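Transcriptional regulator (NtrC family) (Aquifex aeolicus, PDB 3DZD) is a response regulator of the NtrC family that activates sigma54-dependent transcription, probably by coupling ATP hydrolysis in its AAA+ domain to remodelling of the polymerase holoenzyme. Local coordinates at residues 159-164 against 269-274; 184-189 against 227-232. All blocks are in the same frame, centred on the assembly; numbering follows the deposited sequence.

Both contacts lie in the AAA+ ATPase core, in the part of the chain that matches the sigma-54 interaction family, with centres about 11 Å apart. They share one parallel sheet, in the order 182-186, 225-229, 265-270, 155-158, 294-297. Contact 1 joins the loop after strand 155-158 to the end of strand 265-270. Contact 2 joins strands 182-186 and 225-229 and is nested in sequence within the span closed by contact 1. The two meet directly: Glu230 OE2 lies 2.8 Å from Asn271 N. The P-loop binds the ADP phosphates, the Walker B Asp229 lies near them, and strand 265-270 stands between strands 225-229 and 155-158. Both also touch the second subunit.

Contact 1 (159-164 against 269-274); sequences GESGTG and ATNKNL. With ADP (adenosine-5'-diphosphate), chain C.
Asn271 has CG in the crowded position between its backbone N and carbonyl carbon (chi1 77°), and Ser161 has OG beside its own backbone N (chi1 -59°). These torsions bring the Asn271 amide to the serine hydroxyl, with ND2 3.2 Å from Ser161 OG. Residues 159-164 form most of the Walker A P-loop, which continues into Lys165 at the start of helix 165-176. Residues 269-270 end strand 265-270, and the chain then turns off; Thr270 and Asn271 are in a position consistent with the sensor 1 site of AAA+ proteins. The first link is between backbones. Gly159 N donates to Thr270 O at 3.1 Å, nearly along the C=O axis. Gly159 O then faces Asn271 CA at 3.0 Å, a CA-H...O contact. Water 1 bridges the two segments. It accepts from Ser161 N at 2.9 Å and from Asn271 ND2 at 3.3 Å. The other amide atom, Asn271 OD1, bonds Lys324 NZ of the second subunit. The Glu160 carboxylate is bonded by Asn346 ND2 and forms a salt bridge with Arg302. The loop itself is shaped by a type II turn from Glu160 to Thr163. Thr163 OG1 also sits in the crowded position (chi1 52°), from where it bonds Glu160 O in the carbonyl plane at 2.8 Å. A valine here would remove that hydroxyl and would probably loosen the turn, whose backbone bond from Thr163 N to Glu160 O is weak. The beta phosphate lies in the curl of the loop. Gly162 N donates to ADP O2B at 3.2 Å, while Gly164 N makes weak bonds to O3B and O3A. Gly164 is the N-cap of helix 165-176, and a CB on it would lie only 2.9 Å from ADP N7.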
ATOM      1  N   GLY A 159      19.283   5.306  20.104  1.00 41.16           N
ATOM      2  CA  GLY A 159      18.794   6.643  20.373  1.00 38.71           C
ATOM      3  C   GLY A 159      17.712   6.593  21.413  1.00 38.70           C
ATOM      4  O   GLY A 159      17.095   5.549  21.612  1.00 40.78           O
ATOM      5  N   GLU A 160      17.477   7.722  22.071  1.00 40.20           N
ATOM      6  CA  GLU A 160      16.405   7.825  23.044  1.00 38.85           C
ATOM      7  C   GLU A 160      15.051   7.747  22.353  1.00 41.93           C
ATOM      8  O   GLU A 160      14.962   7.802  21.118  1.00 38.19           O
ATOM      9  CB  GLU A 160      16.517   9.127  23.821  1.00 40.50           C
ATOM     10  CG  GLU A 160      17.711   9.196  24.746  1.00 42.12           C
ATOM     11  CD  GLU A 160      17.691  10.433  25.633  1.00 42.26           C
ATOM     12  OE1 GLU A 160      16.827  11.316  25.403  1.00 39.50           O
ATOM     13  OE2 GLU A 160      18.536  10.517  26.562  1.00 40.53           O
ATOM     14  N   SER A 161      13.997   7.620  23.153  1.00 40.05           N
ATOM     15  CA  SER A 161      12.654   7.511  22.613  1.00 45.65           C
ATOM     16  C   SER A 161      12.275   8.787  21.891  1.00 41.14           C
ATOM     17  O   SER A 161      12.612   9.885  22.340  1.00 38.10           O
ATOM     18  CB  SER A 161      11.653   7.224  23.719  1.00 43.99           C
ATOM     19  OG  SER A 161      11.986   6.020  24.377  1.00 62.89           O
ATOM     20  N   GLY A 162      11.584   8.629  20.768  1.00 38.01           N
ATOM     21  CA  GLY A 162      11.122   9.758  19.991  1.00 37.54           C
ATOM     22  C   GLY A 162      12.202  10.570  19.311  1.00 37.81           C
ATOM     23  O   GLY A 162      12.012  11.757  19.083  1.00 37.95           O
ATOM     24  N   THR A 163      13.328   9.956  18.968  1.00 38.01           N
ATOM     25  CA  THR A 163      14.386  10.689  18.254  1.00 37.83           C
ATOM     26  C   THR A 163      14.384  10.486  16.727  1.00 37.83           C
ATOM     27  O   THR A 163      15.280  10.961  16.040  1.00 37.84           O
ATOM     28  CB  THR A 163      15.785  10.352  18.786  1.00 37.95           C
ATOM     29  OG1 THR A 163      15.944   8.940  18.791  1.00 38.05           O
ATOM     30  CG2 THR A 163      15.960  10.867  20.195  1.00 38.56           C
ATOM     31  N   GLY A 164      13.377   9.796  16.193  1.00 37.33           N
ATOM     32  CA  GLY A 164      13.264   9.667  14.754  1.00 37.02           C
ATOM     33  C   GLY A 164      13.883   8.405  14.184  1.00 37.04           C
ATOM     34  O   GLY A 164      14.204   8.347  13.001  1.00 37.17           O
ATOM     35  N   ALA A 269      16.226  -1.036  16.103  1.00 37.89           N
ATOM     36  CA  ALA A 269      16.313   0.204  16.849  1.00 37.94           C
ATOM     37  C   ALA A 269      16.229  -0.111  18.327  1.00 38.57           C
ATOM     38  O   ALA A 269      15.524  -1.040  18.721  1.00 38.63           O
ATOM     39  CB  ALA A 269      15.203   1.126  16.448  1.00 37.74           C
ATOM     40  N   THR A 270      16.947   0.650  19.144  1.00 38.48           N
ATOM     41  CA  THR A 270      16.926   0.444  20.579  1.00 38.77           C
ATOM     42  C   THR A 270      17.147   1.773  21.301  1.00 39.84           C
ATOM     43  O   THR A 270      17.784   2.684  20.767  1.00 39.39           O
ATOM     44  CB  THR A 270      18.006  -0.587  20.997  1.00 41.04           C
ATOM     45  OG1 THR A 270      17.888  -0.893  22.389  1.00 49.38           O
ATOM     46  CG2 THR A 270      19.402  -0.051  20.716  1.00 39.36           C
ATOM     47  N   ASN A 271      16.598   1.905  22.501  1.00 43.82           N
ATOM     48  CA  ASN A 271      16.923   3.052  23.344  1.00 48.57           C
ATOM     49  C   ASN A 271      17.679   2.578  24.570  1.00 46.72           C
ATOM     50  O   ASN A 271      17.710   3.253  25.590  1.00 51.01           O
ATOM     51  CB  ASN A 271      15.672   3.842  23.740  1.00 47.65           C
ATOM     52  CG  ASN A 271      14.868   3.164  24.838  1.00 55.52           C
ATOM     53  OD1 ASN A 271      14.885   1.944  24.976  1.00 58.69           O
ATOM     54  ND2 ASN A 271      14.151   3.961  25.622  1.00 48.43           N
ATOM     55  N   LYS A 272      18.275   1.394  24.445  1.00 45.48           N
ATOM     56  CA  LYS A 272      19.120   0.804  25.479  1.00 48.69           C
ATOM     57  C   LYS A 272      20.556   0.760  25.001  1.00 48.87           C
ATOM     58  O   LYS A 272      20.824   0.903  23.813  1.00 47.71           O
ATOM     59  CB  LYS A 272      18.676  -0.627  25.776  1.00 54.33           C
ATOM     60  CG  LYS A 272      17.214  -0.778  26.153  1.00 56.72           C
ATOM     61  CD  LYS A 272      16.934  -2.190  26.655  1.00 57.99           C
ATOM     62  CE  LYS A 272      15.449  -2.501  26.657  1.00 58.71           C
ATOM     63  NZ  LYS A 272      14.655  -1.361  27.190  1.00 71.36           N
ATOM     64  N   ASN A 273      21.489   0.560  25.922  1.00 46.59           N
ATOM     65  CA  ASN A 273      22.851   0.265  25.518  1.00 49.18           C
ATOM     66  C   ASN A 273      23.002  -1.244  25.478  1.00 52.50           C
ATOM     67  O   ASN A 273      23.284  -1.865  26.498  1.00 54.81           O
ATOM     68  CB  ASN A 273      23.861   0.881  26.482  1.00 55.46           C
ATOM     69  CG  ASN A 273      25.291   0.611  26.072  1.00 58.28           C
ATOM     70  OD1 ASN A 273      25.594  -0.410  25.448  1.00 58.74           O
ATOM     71  ND2 ASN A 273      26.184   1.526  26.415  1.00 65.80           N
ATOM     72  N   LEU A 274      22.806  -1.829  24.300  1.00 41.28           N
ATOM     73  CA  LEU A 274      22.696  -3.280  24.193  1.00 42.76           C
ATOM     74  C   LEU A 274      23.942  -4.025  24.608  1.00 46.69           C
ATOM     75  O   LEU A 274      23.859  -5.159  25.064  1.00 50.42           O
ATOM     76  CB  LEU A 274      22.280  -3.698  22.792  1.00 41.09           C
ATOM     77  CG  LEU A 274      20.784  -3.564  22.510  1.00 40.51           C
ATOM     78  CD1 LEU A 274      20.507  -4.044  21.096  1.00 40.17           C
ATOM     79  CD2 LEU A 274      19.972  -4.356  23.521  1.00 40.76           C
TER
HETATM   80  PB  ADP C 370      11.290   6.878  17.563  0.52 45.33           P
HETATM   81  O1B ADP C 370      11.070   6.063  16.304  0.77 43.69           O
HETATM   82  O2B ADP C 370      10.734   6.252  18.823  0.88 52.43           O
HETATM   83  O3B ADP C 370      12.700   7.347  17.756  1.00 39.04           O
HETATM   84  PA  ADP C 370       9.418   8.640  16.216  1.00 49.22           P
HETATM   85  O1A ADP C 370      10.151   9.108  14.990  1.00 58.16           O
HETATM   86  O2A ADP C 370       8.425   7.508  16.047  1.00 57.69           O
HETATM   87  O3A ADP C 370      10.500   8.285  17.371  1.00 55.33           O
HETATM   88  O5' ADP C 370       8.624   9.891  16.845  1.00 50.97           O
HETATM   89  C5' ADP C 370       8.828  11.206  16.346  1.00 44.76           C
HETATM   90  C4' ADP C 370       7.570  11.785  15.729  1.00 44.12           C
HETATM   91  O4' ADP C 370       7.960  13.017  15.135  1.00 41.32           O
HETATM   92  C3' ADP C 370       7.110  10.940  14.560  1.00 50.68           C
HETATM   93  O3' ADP C 370       5.751  11.272  14.259  1.00 50.81           O
HETATM   94  C2' ADP C 370       7.930  11.399  13.384  1.00 45.50           C
HETATM   95  O2' ADP C 370       7.048  11.430  12.260  1.00 44.81           O
HETATM   96  C1' ADP C 370       8.298  12.821  13.752  1.00 42.19           C
HETATM   97  N9  ADP C 370       9.744  13.076  13.586  1.00 39.98           N
HETATM   98  C8  ADP C 370      10.723  12.546  14.343  1.00 39.52           C
HETATM   99  N7  ADP C 370      11.937  12.994  13.968  1.00 37.07           N
HETATM  100  C5  ADP C 370      11.741  13.840  12.941  1.00 37.10           C
HETATM  101  C6  ADP C 370      12.614  14.654  12.069  1.00 39.84           C
HETATM  102  N6  ADP C 370      13.963  14.653  12.239  1.00 46.23           N
HETATM  103  N1  ADP C 370      12.021  15.400  11.118  1.00 43.68           N
HETATM  104  C2  ADP C 370      10.684  15.403  10.959  1.00 43.39           C
HETATM  105  N3  ADP C 370       9.829  14.683  11.707  1.00 41.99           N
HETATM  106  C4  ADP C 370      10.295  13.896  12.697  1.00 39.30           C
HETATM  107  O   HOH W   1      14.717   7.182  25.969  1.00 39.34           O

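Contact 2 (184-189 against 227-232); sequences DLNCAS and FLDEVG
The Walker B strand 225-229 pairs here with strand 182-186, an outermost strand of the parallel AAA+ sheet. Asp184 pairs with Phe227, Leu185 with Leu228 and Asn186 with Asp229. Leu185 carries two of the three backbone bonds. Its N donates to Phe227 O at 2.8 Å, almost straight at 170°. Its O accepts from Asp229 N at 2.7 Å. The ladder runs one step past the strand, where Cys187 N donates to Asp229 O at 3.0 Å. Asp184, Asn186, Phe227 and Asp229 point to one face of the sheet. Phe227 has CG anti to its backbone N (chi1 176°). Asp184 CB meets this ring at its edge, in plane, 3.7 Å from CD2. Asp229 N lies 4.3 Å above the ring centre. The ring also packs on Glu166 and Ala169 of helix 165-176. The Asp184 and Glu166 carboxylates are close there, which could raise the pKa of either. On the other face the CD2 methyl of Leu228 reaches back to Leu185 CB, and Cys187 SG, beside its own backbone N, lies near Leu228 CB. Asn186 OD1 turns back to its own chain and accepts twice. Ala188 N reaches it in the carbonyl plane at 3.0 Å, and Ser189 N from 66° above that plane at 2.9 Å, so an Asx turn shapes the strand exit. Glu230 leads its carboxylate away from Asn186, to Asn271 N and Thr270 OG1. The nearest atoms of the Asp229 side chain and the bound ADP are about 4 Å apart. Asp229 at the end of a hydrophobic strand and Glu230 just past it make the Walker B motif, and Asn186 on the neighbouring strand is in a position consistent with the glutamate switch of AAA+ ATPases.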
ATOM      1  N   ASP A 184       7.268  -2.797   9.758  1.00 57.62           N
ATOM      2  CA  ASP A 184       7.777  -2.484  11.086  1.00 57.25           C
ATOM      3  C   ASP A 184       7.074  -3.270  12.186  1.00 62.20           C
ATOM      4  O   ASP A 184       5.854  -3.413  12.193  1.00 63.10           O
ATOM      5  CB  ASP A 184       7.802  -0.977  11.362  1.00 65.48           C
ATOM      6  CG  ASP A 184       6.422  -0.372  11.499  1.00 74.16           C
ATOM      7  OD1 ASP A 184       5.428  -1.127  11.519  1.00 74.53           O
ATOM      8  OD2 ASP A 184       6.339   0.876  11.589  1.00 82.02           O
ATOM      9  N   LEU A 185       7.874  -3.819  13.089  1.00 55.63           N
ATOM     10  CA  LEU A 185       7.355  -4.531  14.245  1.00 59.57           C
ATOM     11  C   LEU A 185       7.827  -3.853  15.528  1.00 62.30           C
ATOM     12  O   LEU A 185       9.030  -3.659  15.737  1.00 56.58           O
ATOM     13  CB  LEU A 185       7.812  -5.988  14.227  1.00 51.58           C
ATOM     14  CG  LEU A 185       7.421  -6.783  15.475  1.00 61.54           C
ATOM     15  CD1 LEU A 185       5.926  -6.612  15.770  1.00 66.91           C
ATOM     16  CD2 LEU A 185       7.775  -8.253  15.332  1.00 57.91           C
ATOM     17  N   ASN A 186       6.876  -3.487  16.377  1.00 51.59           N
ATOM     18  CA  ASN A 186       7.196  -2.906  17.671  1.00 57.19           C
ATOM     19  C   ASN A 186       7.275  -4.014  18.705  1.00 63.47           C
ATOM     20  O   ASN A 186       6.289  -4.693  18.967  1.00 67.84           O
ATOM     21  CB  ASN A 186       6.138  -1.885  18.069  1.00 64.68           C
ATOM     22  CG  ASN A 186       6.560  -1.035  19.251  1.00 70.63           C
ATOM     23  OD1 ASN A 186       7.146  -1.532  20.217  1.00 75.09           O
ATOM     24  ND2 ASN A 186       6.255   0.257  19.183  1.00 63.58           N
ATOM     25  N   CYS A 187       8.449  -4.201  19.288  1.00 60.20           N
ATOM     26  CA  CYS A 187       8.682  -5.361  20.134  1.00 63.52           C
ATOM     27  C   CYS A 187       8.269  -5.124  21.579  1.00 66.91           C
ATOM     28  O   CYS A 187       8.380  -6.018  22.417  1.00 70.13           O
ATOM     29  CB  CYS A 187      10.144  -5.791  20.050  1.00 59.42           C
ATOM     30  SG  CYS A 187      10.687  -6.171  18.358  1.00 58.18           S
ATOM     31  N   ALA A 188       7.787  -3.920  21.862  1.00 74.19           N
ATOM     32  CA  ALA A 188       7.339  -3.578  23.205  1.00 81.72           C
ATOM     33  C   ALA A 188       5.834  -3.355  23.225  1.00 85.44           C
ATOM     34  O   ALA A 188       5.129  -3.925  24.055  1.00 91.67           O
ATOM     35  CB  ALA A 188       8.068  -2.350  23.708  1.00 86.66           C
ATOM     36  N   SER A 189       5.351  -2.527  22.302  1.00 87.12           N
ATOM     37  CA  SER A 189       3.923  -2.250  22.162  1.00 88.16           C
ATOM     38  C   SER A 189       3.106  -3.529  22.008  1.00 95.96           C
ATOM     39  O   SER A 189       1.879  -3.509  22.106  1.00 98.08           O
ATOM     40  CB  SER A 189       3.672  -1.338  20.960  1.00 88.83           C
ATOM     41  OG  SER A 189       2.286  -1.115  20.769  1.00 88.18           O
ATOM     42  N   PHE A 227      11.824  -3.701   9.964  1.00 36.99           N
ATOM     43  CA  PHE A 227      12.254  -2.794  11.035  1.00 36.96           C
ATOM     44  C   PHE A 227      11.765  -3.298  12.387  1.00 38.89           C
ATOM     45  O   PHE A 227      10.560  -3.334  12.653  1.00 44.81           O
ATOM     46  CB  PHE A 227      11.739  -1.370  10.784  1.00 36.71           C
ATOM     47  CG  PHE A 227      12.049  -0.382  11.903  1.00 36.73           C
ATOM     48  CD1 PHE A 227      13.348  -0.158  12.320  1.00 39.40           C
ATOM     49  CD2 PHE A 227      11.029   0.343  12.511  1.00 37.56           C
ATOM     50  CE1 PHE A 227      13.626   0.750  13.327  1.00 40.30           C
ATOM     51  CE2 PHE A 227      11.303   1.248  13.515  1.00 47.53           C
ATOM     52  CZ  PHE A 227      12.604   1.454  13.925  1.00 48.06           C
ATOM     53  N   LEU A 228      12.707  -3.697  13.236  1.00 37.32           N
ATOM     54  CA  LEU A 228      12.389  -4.167  14.579  1.00 37.50           C
ATOM     55  C   LEU A 228      12.558  -3.042  15.590  1.00 38.30           C
ATOM     56  O   LEU A 228      13.677  -2.765  16.034  1.00 37.72           O
ATOM     57  CB  LEU A 228      13.309  -5.321  14.951  1.00 37.79           C
ATOM     58  CG  LEU A 228      13.241  -6.544  14.034  1.00 38.10           C
ATOM     59  CD1 LEU A 228      14.336  -7.516  14.371  1.00 38.29           C
ATOM     60  CD2 LEU A 228      11.856  -7.216  14.120  1.00 37.79           C
ATOM     61  N   ASP A 229      11.457  -2.395  15.954  1.00 49.46           N
ATOM     62  CA  ASP A 229      11.508  -1.321  16.938  1.00 53.12           C
ATOM     63  C   ASP A 229      11.687  -1.885  18.346  1.00 62.82           C
ATOM     64  O   ASP A 229      11.017  -2.838  18.737  1.00 64.13           O
ATOM     65  CB  ASP A 229      10.256  -0.441  16.862  1.00 60.05           C
ATOM     66  CG  ASP A 229      10.518   1.000  17.304  1.00 70.56           C
ATOM     67  OD1 ASP A 229      11.545   1.250  17.979  1.00 72.08           O
ATOM     68  OD2 ASP A 229       9.697   1.886  16.970  1.00 73.28           O
ATOM     69  N   GLU A 230      12.598  -1.271  19.095  1.00 51.16           N
ATOM     70  CA  GLU A 230      13.026  -1.741  20.416  1.00 50.06           C
ATOM     71  C   GLU A 230      13.266  -3.236  20.501  1.00 51.52           C
ATOM     72  O   GLU A 230      12.665  -3.934  21.321  1.00 54.92           O
ATOM     73  CB  GLU A 230      12.095  -1.278  21.539  1.00 61.03           C
ATOM     74  CG  GLU A 230      12.744  -1.444  22.919  1.00 68.78           C
ATOM     75  CD  GLU A 230      14.218  -1.054  22.915  1.00 61.83           C
ATOM     76  OE1 GLU A 230      15.087  -1.854  23.344  1.00 47.16           O
ATOM     77  OE2 GLU A 230      14.500   0.070  22.458  1.00 65.20           O
ATOM     78  N   VAL A 231      14.175  -3.715  19.660  1.00 53.73           N
ATOM     79  CA  VAL A 231      14.531  -5.123  19.629  1.00 44.35           C
ATOM     80  C   VAL A 231      14.960  -5.617  21.007  1.00 48.82           C
ATOM     81  O   VAL A 231      14.878  -6.808  21.292  1.00 46.24           O
ATOM     82  CB  VAL A 231      15.648  -5.407  18.584  1.00 47.18           C
ATOM     83  CG1 VAL A 231      16.952  -4.708  18.970  1.00 39.03           C
ATOM     84  CG2 VAL A 231      15.859  -6.916  18.408  1.00 42.01           C
ATOM     85  N   GLY A 232      15.416  -4.709  21.864  1.00 47.92           N
ATOM     86  CA  GLY A 232      15.829  -5.091  23.207  1.00 48.50           C
ATOM     87  C   GLY A 232      14.718  -5.683  24.070  1.00 52.84           C
ATOM     88  O   GLY A 232      14.988  -6.329  25.081  1.00 57.20           O
TER